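PDB 5UID: aminotransferase TlmJ from Streptoalloteichus hindustanus, which probably acts as a pyridoxal 5'-phosphate-dependent aminotransferase of the DegT/DnrJ/EryC1 family in natural product biosynthesis. Local coordinates for residues S59-G64 / D158-V163; L132-Y137 / T355-L360. All coordinates share one frame; numbering follows the deposited sequence.

Contact 1: S59-G64 / D158-V163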
# COMPACT_ATOMS: atom_id res chain seq x y z
N SER A 59 3.29 2.06 -3.94
CA SER A 59 2.36 0.98 -3.65
C SER A 59 1.11 1.04 -4.52
O SER A 59 0.56 0.00 -4.90
CB SER A 59 1.97 1.01 -2.17
OG SER A 59 1.39 2.26 -1.83
N CYS A 60 0.65 2.25 -4.85
CA CYS A 60 -0.55 2.42 -5.67
C CYS A 60 -0.60 3.87 -6.14
O CYS A 60 0.19 4.71 -5.70
CB CYS A 60 -1.81 2.04 -4.90
SG CYS A 60 -2.15 3.08 -3.47
N CYS A 61 -1.56 4.15 -7.03
CA CYS A 61 -1.66 5.49 -7.59
C CYS A 61 -2.16 6.49 -6.55
O CYS A 61 -1.68 7.62 -6.49
CB CYS A 61 -2.58 5.48 -8.81
SG CYS A 61 -2.69 7.08 -9.66
N THR A 62 -3.15 6.09 -5.74
CA THR A 62 -3.64 6.97 -4.69
C THR A 62 -2.51 7.41 -3.78
O THR A 62 -2.39 8.60 -3.44
CB THR A 62 -4.73 6.26 -3.89
OG1 THR A 62 -5.79 5.87 -4.76
CG2 THR A 62 -5.27 7.19 -2.81
N GLU A 63 -1.65 6.47 -3.38
CA GLU A 63 -0.50 6.82 -2.56
C GLU A 63 0.44 7.75 -3.30
O GLU A 63 1.00 8.68 -2.72
CB GLU A 63 0.22 5.55 -2.12
CG GLU A 63 1.35 5.79 -1.14
CD GLU A 63 0.85 6.22 0.23
OE1 GLU A 63 -0.34 6.01 0.53
OE2 GLU A 63 1.67 6.77 1.00
N GLY A 64 0.62 7.52 -4.61
CA GLY A 64 1.40 8.44 -5.41
C GLY A 64 0.79 9.83 -5.47
O GLY A 64 1.51 10.83 -5.51
N ASP A 158 -2.66 12.61 -13.29
CA ASP A 158 -3.18 11.30 -12.93
C ASP A 158 -3.34 10.53 -14.23
O ASP A 158 -4.36 10.63 -14.92
CB ASP A 158 -4.49 11.42 -12.15
CG ASP A 158 -5.00 10.08 -11.65
OD1 ASP A 158 -4.45 9.03 -12.05
OD2 ASP A 158 -5.96 10.07 -10.85
N SER A 159 -2.32 9.75 -14.58
CA SER A 159 -2.27 9.02 -15.83
C SER A 159 -2.80 7.59 -15.71
O SER A 159 -2.43 6.73 -16.53
CB SER A 159 -0.84 9.01 -16.37
OG SER A 159 -0.29 10.31 -16.34
N ALA A 160 -3.65 7.31 -14.72
CA ALA A 160 -4.13 5.94 -14.53
C ALA A 160 -4.97 5.46 -15.71
O ALA A 160 -5.03 4.25 -15.96
CB ALA A 160 -4.92 5.85 -13.23
N CYS A 161 -5.61 6.38 -16.44
CA CYS A 161 -6.38 6.01 -17.62
C CYS A 161 -5.53 5.88 -18.88
O CYS A 161 -6.02 5.37 -19.89
CB CYS A 161 -7.48 7.04 -17.89
SG CYS A 161 -8.60 7.40 -16.53
N ALA A 162 -4.27 6.33 -18.85
CA ALA A 162 -3.50 6.55 -20.07
C ALA A 162 -2.09 5.98 -19.93
O ALA A 162 -1.09 6.67 -20.10
CB ALA A 162 -3.46 8.04 -20.39
N VAL A 163 -2.01 4.68 -19.64
CA VAL A 163 -0.71 4.05 -19.45
C VAL A 163 0.07 3.95 -20.76
O VAL A 163 1.30 3.83 -20.73
CB VAL A 163 -0.88 2.66 -18.80
CG1 VAL A 163 -1.37 1.64 -19.82
CG2 VAL A 163 0.43 2.20 -18.16

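Contact 2: L132-Y137 / T355-L360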
# COMPACT_ATOMS: atom_id res chain seq x y z
N LEU A 132 -6.57 14.28 -15.33
CA LEU A 132 -6.47 12.93 -15.86
C LEU A 132 -6.71 12.97 -17.37
O LEU A 132 -6.94 14.03 -17.96
CB LEU A 132 -7.44 11.97 -15.16
CG LEU A 132 -8.93 12.31 -15.01
CD1 LEU A 132 -9.72 12.06 -16.29
CD2 LEU A 132 -9.52 11.50 -13.86
N HIS A 133 -6.64 11.80 -17.99
CA HIS A 133 -6.81 11.66 -19.44
C HIS A 133 -7.98 10.71 -19.65
O HIS A 133 -7.79 9.50 -19.80
CB HIS A 133 -5.52 11.13 -20.08
CG HIS A 133 -4.27 11.72 -19.51
ND1 HIS A 133 -3.55 11.11 -18.51
CD2 HIS A 133 -3.62 12.87 -19.80
CE1 HIS A 133 -2.51 11.86 -18.21
NE2 HIS A 133 -2.52 12.93 -18.98
N TYR A 134 -9.20 11.27 -19.67
CA TYR A 134 -10.40 10.45 -19.54
C TYR A 134 -10.46 9.37 -20.61
O TYR A 134 -10.39 9.66 -21.81
CB TYR A 134 -11.65 11.32 -19.61
CG TYR A 134 -12.90 10.52 -19.30
CD1 TYR A 134 -13.32 10.36 -17.99
CD2 TYR A 134 -13.62 9.90 -20.31
CE1 TYR A 134 -14.45 9.61 -17.69
CE2 TYR A 134 -14.75 9.16 -20.02
CZ TYR A 134 -15.16 9.01 -18.71
OH TYR A 134 -16.28 8.27 -18.43
N GLY A 135 -10.59 8.12 -20.16
CA GLY A 135 -10.69 6.98 -21.04
C GLY A 135 -9.45 6.65 -21.82
O GLY A 135 -9.48 5.72 -22.63
N GLY A 136 -8.35 7.37 -21.60
CA GLY A 136 -7.15 7.25 -22.40
C GLY A 136 -6.94 8.41 -23.37
O GLY A 136 -5.83 8.58 -23.87
N TYR A 137 -7.99 9.18 -23.64
CA TYR A 137 -7.86 10.38 -24.47
C TYR A 137 -7.04 11.42 -23.72
O TYR A 137 -7.42 11.80 -22.60
CB TYR A 137 -9.23 10.95 -24.81
CG TYR A 137 -9.94 10.29 -25.97
CD1 TYR A 137 -10.01 8.90 -26.08
CD2 TYR A 137 -10.58 11.05 -26.94
CE1 TYR A 137 -10.68 8.30 -27.13
CE2 TYR A 137 -11.24 10.46 -27.99
CZ TYR A 137 -11.29 9.09 -28.09
OH TYR A 137 -11.96 8.50 -29.14
N THR A 355 -23.85 9.87 -19.48
CA THR A 355 -22.76 9.01 -19.93
C THR A 355 -22.89 7.62 -19.32
O THR A 355 -23.27 7.47 -18.15
CB THR A 355 -21.41 9.62 -19.56
OG1 THR A 355 -21.40 11.01 -19.91
CG2 THR A 355 -20.29 8.92 -20.31
N LEU A 356 -22.58 6.61 -20.12
CA LEU A 356 -22.53 5.22 -19.67
C LEU A 356 -21.31 4.57 -20.29
O LEU A 356 -21.06 4.72 -21.49
CB LEU A 356 -23.80 4.46 -20.06
CG LEU A 356 -23.97 3.08 -19.42
CD1 LEU A 356 -24.19 3.21 -17.92
CD2 LEU A 356 -25.12 2.31 -20.06
N CYS A 357 -20.54 3.85 -19.48
CA CYS A 357 -19.32 3.20 -19.92
C CYS A 357 -19.60 1.73 -20.21
O CYS A 357 -20.11 1.01 -19.35
CB CYS A 357 -18.22 3.34 -18.86
SG CYS A 357 -17.83 5.05 -18.45
N LEU A 358 -19.24 1.29 -21.42
CA LEU A 358 -19.46 -0.07 -21.88
C LEU A 358 -18.22 -0.93 -21.64
O LEU A 358 -17.11 -0.40 -21.54
CB LEU A 358 -19.81 -0.07 -23.36
CG LEU A 358 -20.98 0.81 -23.81
CD1 LEU A 358 -21.24 0.60 -25.30
CD2 LEU A 358 -22.23 0.53 -22.99
N PRO A 359 -18.39 -2.25 -21.54
CA PRO A 359 -17.23 -3.13 -21.33
C PRO A 359 -16.15 -2.90 -22.38
O PRO A 359 -16.41 -2.90 -23.59
CB PRO A 359 -17.84 -4.53 -21.45
CG PRO A 359 -19.25 -4.35 -21.02
CD PRO A 359 -19.66 -3.00 -21.52
N LEU A 360 -14.91 -2.71 -21.91
CA LEU A 360 -13.77 -2.50 -22.81
C LEU A 360 -12.52 -3.01 -22.09
O LEU A 360 -12.01 -2.35 -21.19
CB LEU A 360 -13.64 -1.04 -23.19
CG LEU A 360 -12.45 -0.70 -24.09
CD1 LEU A 360 -12.54 -1.46 -25.41
CD2 LEU A 360 -12.37 0.80 -24.33

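Contact 1: S59-G64 / D158-V163
Asp158 OD1 meets two groups: the sulfur of Cys61 on the other segment and a backbone N-H of its own. Cys61 SG stands 3.6 Å from Asp158 OD1, a close approach with no hydrogen bond assigned. The hydrogen bond to this oxygen comes from Ala160 N, which donates to Asp158 OD1 over 3.3 Å, on the long side, at the anti side of the carboxylate and 29° out of its plane, closing an Asx turn. Cys61 places its sulfur there because SG is anti to the backbone N (chi1 -176°), swinging from the first turn of helix 61-72 toward 158-163. The same SG lies more loosely, 4.4 Å, against Ala160 CB, and Val180 and Ser182 of strand 178-182 also touch the Cys61 side chain. Only 83 Å² is buried, yet all three touching residues are interior. On the helix side, Cys60 SG is the N-cap acceptor for Glu63 N at 3.4 Å, while the next two amides, Cys61 N and Thr62 N, hydrogen-bond phosphate oxygens of the modified lysine-cofactor residue at position 187. Asp158 OD2 lies close to N1 of that residue's pyridine ring. With an alanine in place of Asp158, the Ala160 N-H would probably lose its acceptor, and both the Cys61 sulfur and the cofactor N1 would lose their carboxylate neighbour. A helix N-terminus holding the phosphate and an aspartate facing the pyridine nitrogen together mark the cofactor site of a fold-type I aminotransferase.

Contact 2: L132-Y137 / T355-L360
Tyr134 reaches Cys357 with its hydroxyl: Tyr134 OH lies 3.6 Å from Cys357 SG, and the CZ-OH-SG angle of about 147° puts the sulfur beyond the hydroxyl but off the C-O line. This is the tight part of the contact. Thr355 is looser, its CG2 methyl 4.5 Å from Tyr134 OH. No solvent-facing side can be assigned to the touching residues themselves, since Tyr134, Thr355 and Cys357 are all buried. The sulfur is not the hydroxyl's main polar partner, because Tyr134 OH hydrogen-bonds Arg329 O. CG anti to the backbone N (chi1 -173°) extends the ring away from its loop, so that the hydroxyl ends beside strand 355-358; Phe302 meets the ring with planes at about 50°. The loop itself is folded back by Gly136 N to His133 O, 2.8 Å, and by Tyr137 N to Tyr134 O, 3.1 Å, with both glycines at positive phi. Gly135 also shares a backbone hydrogen bond with Tyr301, just before strand 303-306. The contact thus joins the loop after strand 126-132 of the seven-stranded mixed sheet to the antiparallel pair 303-306/355-358, an arrangement consistent with the interface between large and small domains in fold-type I aminotransferases.

The two contacts lie side by side, their centres about 15 Å apart, because strands 126-132 and 155-158 are parallel neighbours in the central sheet and run into 132-137 and 158-163 respectively. These two segments touch directly: Asp158 O lies 3.4 Å from Leu132 CB, and Ser159 OG packs 3.3 Å from His133 CE1. His133 NE2 is further tied to Glu157 OE2, one residue before the end of strand 155-158. Contact 1 is the one at the cofactor site; a separately bound pyridoxal-5'-phosphate, distinct from the cofactor carried at position 187, lies about 12 Å from the Cys61 side chain. Contact 2 lies farther from the chain centre, about 10 Å against 5 Å, and extends the connection to the smaller sheet.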